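Local coordinates for protein ferritin (Pseudo-nitzschia multiseries, PDB 4IWK) that probably stores iron in a soluble, non-toxic form, taking it up as ferrous ion and oxidising it with dioxygen for deposition as ferric hydroxide, at residues F17-V22 and L92-A97. Numbering follows the deposited sequence.
Sequences FTASQV and LELEQA. With FE (Fe (III) ion), chain I.
L94 packs both of its methyls on A19, and CD2 also reaches V22. CD1 lies 3.8 Å from A19 CA, against the backbone itself, while CD2 sits 3.8 Å from A19 CB and equally close to V22 CG1. With CG anti to the backbone N (chi1 178°), the isobutyl group of L94 extends from its own helix to meet A19, whose CA is 6.7 Å from L94 CA. The side chains of V22 and L94 run antiparallel alongside one another. Cutting L94 back to an alanine would probably open a gap over A19 and leave V22 CG1 without its CD2 partner. The segments belong to helices 3-32 and 84-111 of the ferritin four-helix bundle; no hydrogen bond runs between 17-22 and 92-97. The next residue, E95, starts away from helix 3-32, but its chain bends at chi2 (-64°) and brings OE2 to 2.1 Å from the iron(III) ion, with E49 and E131 completing the protein ligands of this site inside the bundle, consistent with the ferroxidase centre of ferritins. Water 1, itself on the metal, donates to E95 OE1 at 3.1 Å. Further out, Q128 and N98 hydrogen-bond to OE1, and Y23, just beyond 17-22, to OE2, positioning the carboxylate.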
loop_
_atom_site.group_PDB
_atom_site.type_symbol
_atom_site.label_atom_id
_atom_site.label_comp_id
_atom_site.label_asym_id
_atom_site.label_seq_id
_atom_site.Cartn_x
_atom_site.Cartn_y
_atom_site.Cartn_z
ATOM N N PHE A 17 -36.643 34.874 -5.915
ATOM C CA PHE A 17 -35.569 35.881 -5.951
ATOM C C PHE A 17 -35.803 37.037 -4.971
ATOM O O PHE A 17 -34.804 37.562 -4.404
ATOM C CB PHE A 17 -35.372 36.445 -7.374
ATOM C CG PHE A 17 -34.859 35.452 -8.369
ATOM C CD1 PHE A 17 -34.166 34.280 -7.989
ATOM C CD2 PHE A 17 -35.039 35.723 -9.726
ATOM C CE1 PHE A 17 -33.666 33.392 -8.948
ATOM C CE2 PHE A 17 -34.531 34.836 -10.688
ATOM C CZ PHE A 17 -33.795 33.688 -10.287
ATOM N N THR A 18 -37.075 37.355 -4.687
ATOM C CA THR A 18 -37.435 38.343 -3.655
ATOM C C THR A 18 -36.956 37.825 -2.315
ATOM O O THR A 18 -36.300 38.551 -1.539
ATOM C CB THR A 18 -38.959 38.558 -3.652
ATOM O OG1 THR A 18 -39.321 39.121 -4.923
ATOM C CG2 THR A 18 -39.406 39.483 -2.545
ATOM N N ALA A 19 -37.225 36.550 -2.066
ATOM C CA ALA A 19 -36.771 35.964 -0.804
ATOM C C ALA A 19 -35.258 35.893 -0.705
ATOM O O ALA A 19 -34.739 36.194 0.320
ATOM C CB ALA A 19 -37.316 34.555 -0.655
ATOM N N SER A 20 -34.581 35.638 -1.806
ATOM C CA SER A 20 -33.110 35.674 -1.767
ATOM C C SER A 20 -32.601 37.040 -1.289
ATOM O O SER A 20 -31.653 37.130 -0.486
ATOM C CB SER A 20 -32.602 35.358 -3.170
ATOM O OG SER A 20 -31.179 35.358 -3.127
ATOM N N GLN A 21 -33.243 38.100 -1.815
ATOM C CA GLN A 21 -32.796 39.476 -1.463
ATOM C C GLN A 21 -33.161 39.808 -0.040
ATOM O O GLN A 21 -32.426 40.539 0.670
ATOM C CB GLN A 21 -33.453 40.535 -2.434
ATOM C CG GLN A 21 -32.815 40.501 -3.815
ATOM C CD GLN A 21 -31.355 41.065 -3.696
ATOM O OE1 GLN A 21 -30.446 40.243 -3.542
ATOM N NE2 GLN A 21 -31.173 42.393 -3.721
ATOM N N VAL A 22 -34.340 39.338 0.434
ATOM C CA VAL A 22 -34.684 39.565 1.831
ATOM C C VAL A 22 -33.668 38.857 2.797
ATOM O O VAL A 22 -33.216 39.444 3.828
ATOM C CB VAL A 22 -36.127 39.097 2.091
ATOM C CG1 VAL A 22 -36.422 39.184 3.629
ATOM C CG2 VAL A 22 -37.141 40.031 1.311
ATOM N N LEU A 92 -39.574 34.239 9.092
ATOM C CA LEU A 92 -40.715 33.257 9.172
ATOM C C LEU A 92 -41.836 33.668 8.243
ATOM O O LEU A 92 -42.341 32.852 7.438
ATOM C CB LEU A 92 -41.215 33.214 10.626
ATOM C CG LEU A 92 -42.452 32.234 10.707
ATOM C CD1 LEU A 92 -42.087 30.804 10.392
ATOM C CD2 LEU A 92 -43.001 32.379 12.127
ATOM N N GLU A 93 -42.222 34.927 8.279
ATOM C CA GLU A 93 -43.260 35.446 7.392
ATOM C C GLU A 93 -42.919 35.273 5.922
ATOM O O GLU A 93 -43.811 34.969 5.145
ATOM C CB GLU A 93 -43.526 36.895 7.731
ATOM C CG GLU A 93 -44.272 37.005 9.045
ATOM C CD GLU A 93 -44.297 38.433 9.553
ATOM O OE1 GLU A 93 -44.068 39.323 8.770
ATOM O OE2 GLU A 93 -44.547 38.672 10.739
ATOM N N LEU A 94 -41.623 35.546 5.568
ATOM C CA LEU A 94 -41.143 35.374 4.191
ATOM C C LEU A 94 -41.377 33.891 3.763
ATOM O O LEU A 94 -41.873 33.631 2.631
ATOM C CB LEU A 94 -39.651 35.678 4.151
ATOM C CG LEU A 94 -38.964 35.488 2.778
ATOM C CD1 LEU A 94 -39.466 36.544 1.787
ATOM C CD2 LEU A 94 -37.441 35.551 3.013
ATOM N N GLU A 95 -40.939 32.965 4.594
ATOM C CA GLU A 95 -41.098 31.515 4.279
ATOM C C GLU A 95 -42.589 31.141 4.143
ATOM O O GLU A 95 -42.917 30.345 3.207
ATOM C CB GLU A 95 -40.358 30.616 5.224
ATOM C CG GLU A 95 -38.805 30.675 4.994
ATOM C CD GLU A 95 -38.302 30.197 3.675
ATOM O OE1 GLU A 95 -39.094 29.680 2.872
ATOM O OE2 GLU A 95 -37.066 30.276 3.552
ATOM N N GLN A 96 -43.425 31.726 4.982
ATOM C CA GLN A 96 -44.866 31.467 4.883
ATOM C C GLN A 96 -45.400 31.973 3.568
ATOM O O GLN A 96 -46.228 31.298 2.897
ATOM C CB GLN A 96 -45.619 32.067 6.023
ATOM C CG GLN A 96 -45.288 31.321 7.316
ATOM C CD GLN A 96 -45.745 32.067 8.562
ATOM O OE1 GLN A 96 -46.055 33.247 8.489
ATOM N NE2 GLN A 96 -45.790 31.366 9.716
ATOM N N ALA A 97 -44.898 33.146 3.122
ATOM C CA ALA A 97 -45.186 33.624 1.785
ATOM C C ALA A 97 -44.732 32.761 0.642
ATOM O O ALA A 97 -45.431 32.670 -0.400
ATOM C CB ALA A 97 -44.668 35.074 1.578
HETATM FE FE FE I . -36.776 29.212 1.759
HETATM O O HOH W 1 -37.836 28.592 0.286
HETATM O O HOH W 2 -35.042 28.638 1.721
#